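Local coordinates for protein esterase (Thermotoga maritima, PDB 3DOH) that hydrolyses carboxylic esters as a thermostable esterase built from an immunoglobulin-like domain and an alpha/beta-hydrolase domain, at residues K307-I311 with I337-R342; V6-I12 with A24-P30; I158-L162 with N190-V194. One frame throughout, in Å; residues are numbered along the deposited sequence.

Interaction 1 (K307-I311 with I337-R342); sequences KDIPI and IGGKVR
Lys307 comes first, with helix-like backbone angles and side-chain rotamers t, t, p, p. Its CD lies 3.8 Å from CG2 of Ile337 and 3.3 Å from O of Ile337. The CA atoms of Lys307 and Gly339 are 5.8 Å apart. Gly338 and Gly339 both have positive phi, and Gly338 closes helix 325-336 in a Schellman motif. The CA-to-CB bond of Asp308 points away, but its carbonyl O accepts a hydrogen bond from Lys340 NZ at 3.1 Å. Lys340, also at positive phi, reaches over with rotamers m, t, p, t. From Ile309 on, the chain becomes extended. Here the loop enters strand 311-316, which pairs in parallel with strand 341-346 at the sheet margin of the alpha/beta-hydrolase fold. Pro310 CA makes a CA-H...O contact with Lys340 O at 3.3 Å. Ile311 bridges Val341, CA to CA 4.8 Å, with both side chains on one face. Ile311 N donates to Lys340 O at 3.1 Å, and Arg342 N donates to Ile311 O at 2.8 Å.

Interaction 2 (V6-I12 with A24-P30); sequences VKSVTLI and AVVIEYP
Strands 8-12 and 24-29 run antiparallel, their axes 4.6 Å apart at closest and 160° between directions. Ser8-Glu28, Thr10-Val26 and Ile12-Ala24 are hydrogen-bonded pairs. Val9-Ile27 and Leu11-Val25 are non-hydrogen-bonded pairs. Thr10 N to Val26 O and Val26 N to Thr10 O are both 2.8 Å; Ile12 N to Ala24 O is 2.6 Å. On one face Ile12 (chi1 m, chi2 m) lies beside small Ala24, CB to CB 3.8 Å, and its CG1 reaches Val26 CG2 at 3.8 Å. Further along, a water fills the gap beside Ser8 OG (2.8 Å) and Thr10 OG1 (2.6 Å), and donates to Val26 O (2.6 Å). On the other face Leu11 CD1 packs on Val25 CG2 at 3.9 Å. Val6 fits between Ile27 and Tyr29: its CG1 is 4.0 Å from Ile27 CG2, and its CG2 is 3.7 Å from Tyr29 CE1. Tyr29 OH is hydrogen-bonded to Gln114 OE1. Lys7 and Ser8 both face Glu28, Lys7 N donating to Glu28 O at 2.6 Å and Ser8 N only weakly at 3.4 Å. This is a classic beta bulge near the open end of the first beta hairpin of the immunoglobulin-like domain.

Interaction 3 (I158-L162 with N190-V194); sequences IPYRL and NYLQV. With SO4 (sulfate ion), chain G.
In the alpha/beta-hydrolase domain, strand 157-163 lies between strands 144-150 and 215-219 of the main sheet, and the turn into the weakly bonded helix 192-195 packs against it. Asn190 has positive phi and points toward the strand, its CA 5.5 Å from that of Pro159. Its CG touches Pro159 CB at 3.4 Å, and its ND2 donates to Tyr160 O at 3.2 Å. Asn190 O accepts from Arg161 NH1 at 3.1 Å. Tyr191 directs its CA-to-CB bond away; its CD1 lies 4.0 Å from Arg161 NH1, and its OH is hydrogen-bonded to Glu20 OE2 of the N-terminal domain. Gln193 NE2 donates to Asn190 OD1 at 2.9 Å and approaches Arg161 CG at 3.6 Å. Val194 N is hydrogen-bonded to Tyr191 O at 3.0 Å, and Val194 CG2 lies 4.0 Å from Arg161 CB. Arg161 folds over with chi1 to chi3 all m. Its NH2 is hydrogen-bonded to Phe144 O and binds a sulfate, probably from the crystallisation liquor, weakly through O3 at 3.0 Å and O1 at 3.2 Å.

How the interactions relate
Along the chain interaction 2 comes first, then interaction 3, then interaction 1. Interaction 2 lies in the N-terminal immunoglobulin-like domain; the other two share the large mixed sheet of the alpha/beta-hydrolase domain. Interaction 3 involves strand 157-163, next to one outermost strand, 144-150. Interaction 1 pairs strand 311-316 with the other outermost strand, 341-346. The centres of interactions 1 and 3 are about 30 Å apart. Interactions 1 and 2 lie on opposite sides of the chain's centre, with centres about 51 Å apart. Interaction 3 is nearer to interaction 2, nearest atoms about 8 Å apart, and it touches the N-terminal domain through strand 19-29. The N-terminal domain thus meets the alpha/beta-hydrolase domain near interaction 3, far from interaction 1.

Interaction 1 (K307-I311 with I337-R342)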
loop_
_atom_site.group_PDB
_atom_site.type_symbol
_atom_site.label_atom_id
_atom_site.label_comp_id
_atom_site.label_asym_id
_atom_site.label_seq_id
_atom_site.Cartn_x
_atom_site.Cartn_y
_atom_site.Cartn_z
ATOM N N LYS A 307 -8.405 -14.878 53.544
ATOM C CA LYS A 307 -7.795 -16.165 53.267
ATOM C C LYS A 307 -8.755 -17.136 52.521
ATOM O O LYS A 307 -8.337 -17.874 51.646
ATOM C CB LYS A 307 -7.245 -16.773 54.571
ATOM C CG LYS A 307 -6.809 -18.266 54.461
ATOM C CD LYS A 307 -5.766 -18.688 55.495
ATOM C CE LYS A 307 -6.289 -18.652 56.940
ATOM N NZ LYS A 307 -7.483 -19.530 57.225
ATOM N N ASP A 308 -10.041 -17.115 52.852
ATOM C CA ASP A 308 -10.993 -18.084 52.304
ATOM C C ASP A 308 -11.846 -17.586 51.165
ATOM O O ASP A 308 -12.629 -18.373 50.643
ATOM C CB ASP A 308 -11.966 -18.587 53.373
ATOM C CG ASP A 308 -11.306 -19.445 54.414
ATOM O OD1 ASP A 308 -12.017 -19.769 55.403
ATOM O OD2 ASP A 308 -10.100 -19.795 54.259
ATOM N N ILE A 309 -11.720 -16.316 50.789
ATOM C CA ILE A 309 -12.445 -15.787 49.635
ATOM C C ILE A 309 -11.742 -16.088 48.297
ATOM O O ILE A 309 -10.594 -15.691 48.096
ATOM C CB ILE A 309 -12.696 -14.286 49.804
ATOM C CG1 ILE A 309 -13.353 -14.044 51.168
ATOM C CG2 ILE A 309 -13.574 -13.754 48.674
ATOM C CD1 ILE A 309 -13.540 -12.582 51.527
ATOM N N PRO A 310 -12.397 -16.838 47.388
ATOM C CA PRO A 310 -11.795 -16.993 46.028
ATOM C C PRO A 310 -11.591 -15.646 45.315
ATOM O O PRO A 310 -12.513 -14.836 45.229
ATOM C CB PRO A 310 -12.814 -17.872 45.268
ATOM C CG PRO A 310 -13.610 -18.608 46.379
ATOM C CD PRO A 310 -13.650 -17.609 47.544
ATOM N N ILE A 311 -10.377 -15.406 44.823
ATOM C CA ILE A 311 -10.026 -14.104 44.284
ATOM C C ILE A 311 -9.225 -14.315 43.018
ATOM O O ILE A 311 -8.265 -15.059 43.020
ATOM C CB ILE A 311 -9.149 -13.296 45.322
ATOM C CG1 ILE A 311 -9.984 -12.970 46.574
ATOM C CG2 ILE A 311 -8.551 -12.032 44.687
ATOM C CD1 ILE A 311 -9.243 -12.279 47.710
ATOM N N ILE A 337 -0.161 -18.087 52.277
ATOM C CA ILE A 337 -0.925 -18.196 53.482
ATOM C C ILE A 337 -2.032 -19.238 53.298
ATOM O O ILE A 337 -2.790 -19.531 54.241
ATOM C CB ILE A 337 -1.410 -16.765 53.858
ATOM C CG1 ILE A 337 -0.578 -16.165 55.012
ATOM C CG2 ILE A 337 -2.962 -16.619 53.954
ATOM C CD1 ILE A 337 0.137 -17.143 55.991
ATOM N N GLY A 338 -2.150 -19.767 52.084
ATOM C CA GLY A 338 -3.109 -20.819 51.797
ATOM C C GLY A 338 -4.325 -20.358 51.014
ATOM O O GLY A 338 -5.267 -21.125 50.812
ATOM N N GLY A 339 -4.310 -19.104 50.571
ATOM C CA GLY A 339 -4.607 -18.776 49.181
ATOM C C GLY A 339 -6.078 -18.707 48.785
ATOM O O GLY A 339 -6.818 -17.826 49.226
ATOM N N LYS A 340 -6.489 -19.653 47.946
ATOM C CA LYS A 340 -7.662 -19.542 47.039
ATOM C C LYS A 340 -7.564 -18.228 46.210
ATOM O O LYS A 340 -8.488 -17.395 46.226
ATOM C CB LYS A 340 -8.990 -19.648 47.803
ATOM C CG LYS A 340 -9.029 -20.788 48.850
ATOM C CD LYS A 340 -10.328 -20.777 49.681
ATOM C CE LYS A 340 -11.531 -21.503 48.991
ATOM N NZ LYS A 340 -12.826 -21.358 49.775
ATOM N N VAL A 341 -6.433 -18.078 45.490
ATOM C CA VAL A 341 -6.123 -16.914 44.657
ATOM C C VAL A 341 -5.636 -17.350 43.283
ATOM O O VAL A 341 -4.756 -18.194 43.209
ATOM C CB VAL A 341 -5.035 -16.006 45.308
ATOM C CG1 VAL A 341 -3.696 -16.724 45.402
ATOM C CG2 VAL A 341 -4.885 -14.706 44.548
ATOM N N ARG A 342 -6.206 -16.780 42.211
ATOM C CA ARG A 342 -5.634 -16.820 40.851
ATOM C C ARG A 342 -5.121 -15.442 40.415
ATOM O O ARG A 342 -5.515 -14.388 40.950
ATOM C CB ARG A 342 -6.645 -17.274 39.814
ATOM C CG ARG A 342 -7.239 -18.639 40.024
ATOM C CD ARG A 342 -8.255 -18.921 38.934
ATOM N NE ARG A 342 -8.681 -20.297 39.061
ATOM C CZ ARG A 342 -9.208 -21.038 38.080
ATOM N NH1 ARG A 342 -9.397 -20.535 36.852
ATOM N NH2 ARG A 342 -9.548 -22.306 38.350
#

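Interaction 2 (V6-I12 with A24-P30)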
loop_
_atom_site.group_PDB
_atom_site.type_symbol
_atom_site.label_atom_id
_atom_site.label_comp_id
_atom_site.label_asym_id
_atom_site.label_seq_id
_atom_site.Cartn_x
_atom_site.Cartn_y
_atom_site.Cartn_z
ATOM N N VAL A 6 -41.069 10.483 7.944
ATOM C CA VAL A 6 -40.140 9.684 8.733
ATOM C C VAL A 6 -40.443 9.797 10.224
ATOM O O VAL A 6 -40.406 10.888 10.793
ATOM C CB VAL A 6 -38.680 10.103 8.482
ATOM C CG1 VAL A 6 -37.835 9.851 9.721
ATOM C CG2 VAL A 6 -38.114 9.359 7.282
ATOM N N LYS A 7 -40.741 8.663 10.850
ATOM C CA LYS A 7 -41.293 8.656 12.206
ATOM C C LYS A 7 -40.260 8.974 13.292
ATOM O O LYS A 7 -40.587 9.633 14.285
ATOM C CB LYS A 7 -42.000 7.320 12.489
ATOM C CG LYS A 7 -42.923 6.832 11.329
ATOM C CD LYS A 7 -44.267 6.226 11.873
ATOM C CE LYS A 7 -45.292 7.307 12.339
ATOM N NZ LYS A 7 -46.592 6.694 12.803
ATOM N N SER A 8 -39.034 8.493 13.101
ATOM C CA SER A 8 -37.956 8.718 14.061
ATOM C C SER A 8 -36.645 8.256 13.486
ATOM O O SER A 8 -36.606 7.465 12.530
ATOM C CB SER A 8 -38.190 7.952 15.367
ATOM O OG SER A 8 -38.253 6.563 15.098
ATOM N N VAL A 9 -35.588 8.800 14.082
ATOM C CA VAL A 9 -34.216 8.401 13.839
ATOM C C VAL A 9 -33.545 8.200 15.193
ATOM O O VAL A 9 -33.448 9.111 16.008
ATOM C CB VAL A 9 -33.489 9.400 12.957
ATOM C CG1 VAL A 9 -34.456 9.941 11.919
ATOM C CG2 VAL A 9 -33.005 10.521 13.781
ATOM N N THR A 10 -33.165 6.966 15.455
ATOM C CA THR A 10 -32.779 6.563 16.770
ATOM C C THR A 10 -31.333 6.108 16.718
ATOM O O THR A 10 -30.953 5.263 15.913
ATOM C CB THR A 10 -33.647 5.416 17.246
ATOM O OG1 THR A 10 -35.028 5.724 17.032
ATOM C CG2 THR A 10 -33.407 5.165 18.710
ATOM N N LEU A 11 -30.533 6.722 17.564
ATOM C CA LEU A 11 -29.150 6.375 17.761
ATOM C C LEU A 11 -29.031 5.124 18.599
ATOM O O LEU A 11 -29.506 5.102 19.726
ATOM C CB LEU A 11 -28.499 7.532 18.501
ATOM C CG LEU A 11 -27.856 8.617 17.640
ATOM C CD1 LEU A 11 -28.550 8.740 16.299
ATOM C CD2 LEU A 11 -27.746 9.947 18.398
ATOM N N ILE A 12 -28.425 4.071 18.068
ATOM C CA ILE A 12 -28.201 2.880 18.874
ATOM C C ILE A 12 -26.769 2.914 19.438
ATOM O O ILE A 12 -25.780 2.995 18.659
ATOM C CB ILE A 12 -28.436 1.565 18.077
ATOM C CG1 ILE A 12 -29.681 1.655 17.188
ATOM C CG2 ILE A 12 -28.493 0.356 19.029
ATOM C CD1 ILE A 12 -31.007 1.761 17.974
ATOM N N ALA A 24 -25.265 1.916 15.785
ATOM C CA ALA A 24 -26.221 1.914 14.693
ATOM C C ALA A 24 -27.154 3.110 14.735
ATOM O O ALA A 24 -27.264 3.790 15.748
ATOM C CB ALA A 24 -26.981 0.617 14.655
ATOM N N VAL A 25 -27.772 3.389 13.604
ATOM C CA VAL A 25 -28.796 4.385 13.512
ATOM C C VAL A 25 -29.980 3.652 12.903
ATOM O O VAL A 25 -29.847 2.997 11.860
ATOM C CB VAL A 25 -28.329 5.558 12.622
ATOM C CG1 VAL A 25 -29.501 6.323 12.102
ATOM C CG2 VAL A 25 -27.389 6.470 13.384
ATOM N N VAL A 26 -31.117 3.733 13.583
ATOM C CA VAL A 26 -32.366 3.131 13.100
ATOM C C VAL A 26 -33.405 4.192 12.716
ATOM O O VAL A 26 -33.774 5.054 13.526
ATOM C CB VAL A 26 -32.985 2.186 14.158
ATOM C CG1 VAL A 26 -34.368 1.762 13.760
ATOM C CG2 VAL A 26 -32.111 0.947 14.362
ATOM N N ILE A 27 -33.893 4.113 11.486
ATOM C CA ILE A 27 -34.887 5.064 10.997
ATOM C C ILE A 27 -36.233 4.364 10.922
ATOM O O ILE A 27 -36.326 3.302 10.332
ATOM C CB ILE A 27 -34.521 5.612 9.590
ATOM C CG1 ILE A 27 -33.044 6.094 9.554
ATOM C CG2 ILE A 27 -35.574 6.659 9.150
ATOM C CD1 ILE A 27 -32.387 6.153 8.199
ATOM N N GLU A 28 -37.260 4.940 11.547
ATOM C CA GLU A 28 -38.627 4.403 11.428
ATOM C C GLU A 28 -39.344 5.159 10.329
ATOM O O GLU A 28 -39.679 6.345 10.488
ATOM C CB GLU A 28 -39.431 4.479 12.741
ATOM C CG GLU A 28 -40.869 3.935 12.586
ATOM C CD GLU A 28 -41.626 3.698 13.913
ATOM O OE1 GLU A 28 -41.592 4.530 14.846
ATOM O OE2 GLU A 28 -42.285 2.645 14.007
ATOM N N TYR A 29 -39.558 4.466 9.218
ATOM C CA TYR A 29 -40.265 5.006 8.076
ATOM C C TYR A 29 -41.793 4.922 8.223
ATOM O O TYR A 29 -42.290 4.062 8.956
ATOM C CB TYR A 29 -39.790 4.269 6.828
ATOM C CG TYR A 29 -38.481 4.834 6.304
ATOM C CD1 TYR A 29 -38.466 5.993 5.518
ATOM C CD2 TYR A 29 -37.257 4.227 6.606
ATOM C CE1 TYR A 29 -37.271 6.519 5.031
ATOM C CE2 TYR A 29 -36.056 4.736 6.119
ATOM C CZ TYR A 29 -36.064 5.885 5.336
ATOM O OH TYR A 29 -34.878 6.417 4.855
ATOM N N PRO A 30 -42.548 5.827 7.533
ATOM C CA PRO A 30 -44.026 5.770 7.614
ATOM C C PRO A 30 -44.649 4.454 7.060
ATOM O O PRO A 30 -45.635 3.985 7.608
ATOM C CB PRO A 30 -44.482 7.033 6.837
ATOM C CG PRO A 30 -43.277 7.917 6.738
ATOM C CD PRO A 30 -42.114 6.956 6.671
HETATM O O HOH W 1 -36.026 4.921 14.805
#

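Interaction 3 (I158-L162 with N190-V194)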
loop_
_atom_site.group_PDB
_atom_site.type_symbol
_atom_site.label_atom_id
_atom_site.label_comp_id
_atom_site.label_asym_id
_atom_site.label_seq_id
_atom_site.Cartn_x
_atom_site.Cartn_y
_atom_site.Cartn_z
ATOM N N ILE A 158 -25.700 8.635 46.752
ATOM C CA ILE A 158 -25.035 7.747 45.821
ATOM C C ILE A 158 -26.013 7.276 44.770
ATOM O O ILE A 158 -26.925 6.506 45.061
ATOM C CB ILE A 158 -24.350 6.517 46.533
ATOM C CG1 ILE A 158 -23.171 6.951 47.434
ATOM C CG2 ILE A 158 -23.924 5.464 45.513
ATOM C CD1 ILE A 158 -21.942 7.388 46.723
ATOM N N PRO A 159 -25.812 7.731 43.525
ATOM C CA PRO A 159 -26.629 7.186 42.445
ATOM C C PRO A 159 -26.158 5.757 42.100
ATOM O O PRO A 159 -24.929 5.462 42.172
ATOM C CB PRO A 159 -26.364 8.155 41.274
ATOM C CG PRO A 159 -25.503 9.248 41.820
ATOM C CD PRO A 159 -24.816 8.696 43.015
ATOM N N TYR A 160 -27.107 4.882 41.758
ATOM C CA TYR A 160 -26.754 3.544 41.302
ATOM C C TYR A 160 -27.670 2.957 40.247
ATOM O O TYR A 160 -28.804 3.380 40.070
ATOM C CB TYR A 160 -26.586 2.592 42.483
ATOM C CG TYR A 160 -27.855 2.225 43.223
ATOM C CD1 TYR A 160 -28.408 3.079 44.211
ATOM C CD2 TYR A 160 -28.494 1.004 42.966
ATOM C CE1 TYR A 160 -29.572 2.719 44.914
ATOM C CE2 TYR A 160 -29.645 0.630 43.653
ATOM C CZ TYR A 160 -30.175 1.490 44.628
ATOM O OH TYR A 160 -31.316 1.090 45.287
ATOM N N ARG A 161 -27.130 2.003 39.511
ATOM C CA ARG A 161 -27.861 1.337 38.454
ATOM C C ARG A 161 -27.892 -0.104 38.873
ATOM O O ARG A 161 -26.866 -0.641 39.284
ATOM C CB ARG A 161 -27.144 1.447 37.085
ATOM C CG ARG A 161 -26.881 2.833 36.519
ATOM C CD ARG A 161 -28.122 3.622 36.143
ATOM N NE ARG A 161 -28.822 3.122 34.967
ATOM C CZ ARG A 161 -29.104 3.829 33.864
ATOM N NH1 ARG A 161 -28.757 5.110 33.730
ATOM N NH2 ARG A 161 -29.749 3.228 32.874
ATOM N N LEU A 162 -29.051 -0.729 38.743
ATOM C CA LEU A 162 -29.249 -2.110 39.170
ATOM C C LEU A 162 -29.939 -2.911 38.082
ATOM O O LEU A 162 -30.961 -2.482 37.588
ATOM C CB LEU A 162 -30.128 -2.134 40.421
ATOM C CG LEU A 162 -30.669 -3.488 40.892
ATOM C CD1 LEU A 162 -29.621 -4.239 41.719
ATOM C CD2 LEU A 162 -31.922 -3.273 41.721
ATOM N N ASN A 190 -25.124 9.085 37.059
ATOM C CA ASN A 190 -25.606 7.715 37.083
ATOM C C ASN A 190 -25.526 6.985 35.714
ATOM O O ASN A 190 -26.301 6.049 35.445
ATOM C CB ASN A 190 -27.041 7.671 37.619
ATOM C CG ASN A 190 -27.312 6.434 38.441
ATOM O OD1 ASN A 190 -26.453 5.562 38.559
ATOM N ND2 ASN A 190 -28.501 6.341 39.018
ATOM N N TYR A 191 -24.614 7.400 34.845
ATOM C CA TYR A 191 -24.528 6.774 33.528
ATOM C C TYR A 191 -23.120 6.269 33.258
ATOM O O TYR A 191 -22.908 5.109 32.902
ATOM C CB TYR A 191 -24.950 7.761 32.437
ATOM C CG TYR A 191 -25.277 7.109 31.113
ATOM C CD1 TYR A 191 -26.589 6.808 30.769
ATOM C CD2 TYR A 191 -24.274 6.793 30.206
ATOM C CE1 TYR A 191 -26.892 6.212 29.560
ATOM C CE2 TYR A 191 -24.567 6.197 28.994
ATOM C CZ TYR A 191 -25.877 5.909 28.677
ATOM O OH TYR A 191 -26.175 5.315 27.471
ATOM N N LEU A 192 -22.164 7.168 33.436
ATOM C CA LEU A 192 -20.735 6.881 33.273
ATOM C C LEU A 192 -20.274 5.500 33.702
ATOM O O LEU A 192 -19.554 4.839 32.943
ATOM C CB LEU A 192 -19.924 7.921 34.015
ATOM C CG LEU A 192 -19.088 8.852 33.144
ATOM C CD1 LEU A 192 -19.507 8.904 31.656
ATOM C CD2 LEU A 192 -19.111 10.221 33.780
ATOM N N GLN A 193 -20.715 5.063 34.884
ATOM C CA GLN A 193 -20.114 3.894 35.560
ATOM C C GLN A 193 -20.579 2.591 34.935
ATOM O O GLN A 193 -20.084 1.480 35.237
ATOM C CB GLN A 193 -20.354 3.937 37.090
ATOM C CG GLN A 193 -21.686 3.404 37.603
ATOM C CD GLN A 193 -22.819 4.404 37.476
ATOM O OE1 GLN A 193 -22.695 5.414 36.772
ATOM N NE2 GLN A 193 -23.937 4.133 38.157
ATOM N N VAL A 194 -21.520 2.757 34.022
ATOM C CA VAL A 194 -22.146 1.654 33.374
ATOM C C VAL A 194 -21.794 1.728 31.871
ATOM O O VAL A 194 -22.059 0.803 31.116
ATOM C CB VAL A 194 -23.676 1.692 33.749
ATOM C CG1 VAL A 194 -24.598 1.879 32.555
ATOM C CG2 VAL A 194 -24.073 0.514 34.632
HETATM S S SO4 G . -31.310 4.763 29.989
HETATM O O1 SO4 G . -30.262 5.527 30.664
HETATM O O2 SO4 G . -32.325 5.730 29.555
HETATM O O3 SO4 G . -31.899 3.760 30.886
HETATM O O4 SO4 G . -30.750 4.077 28.818
#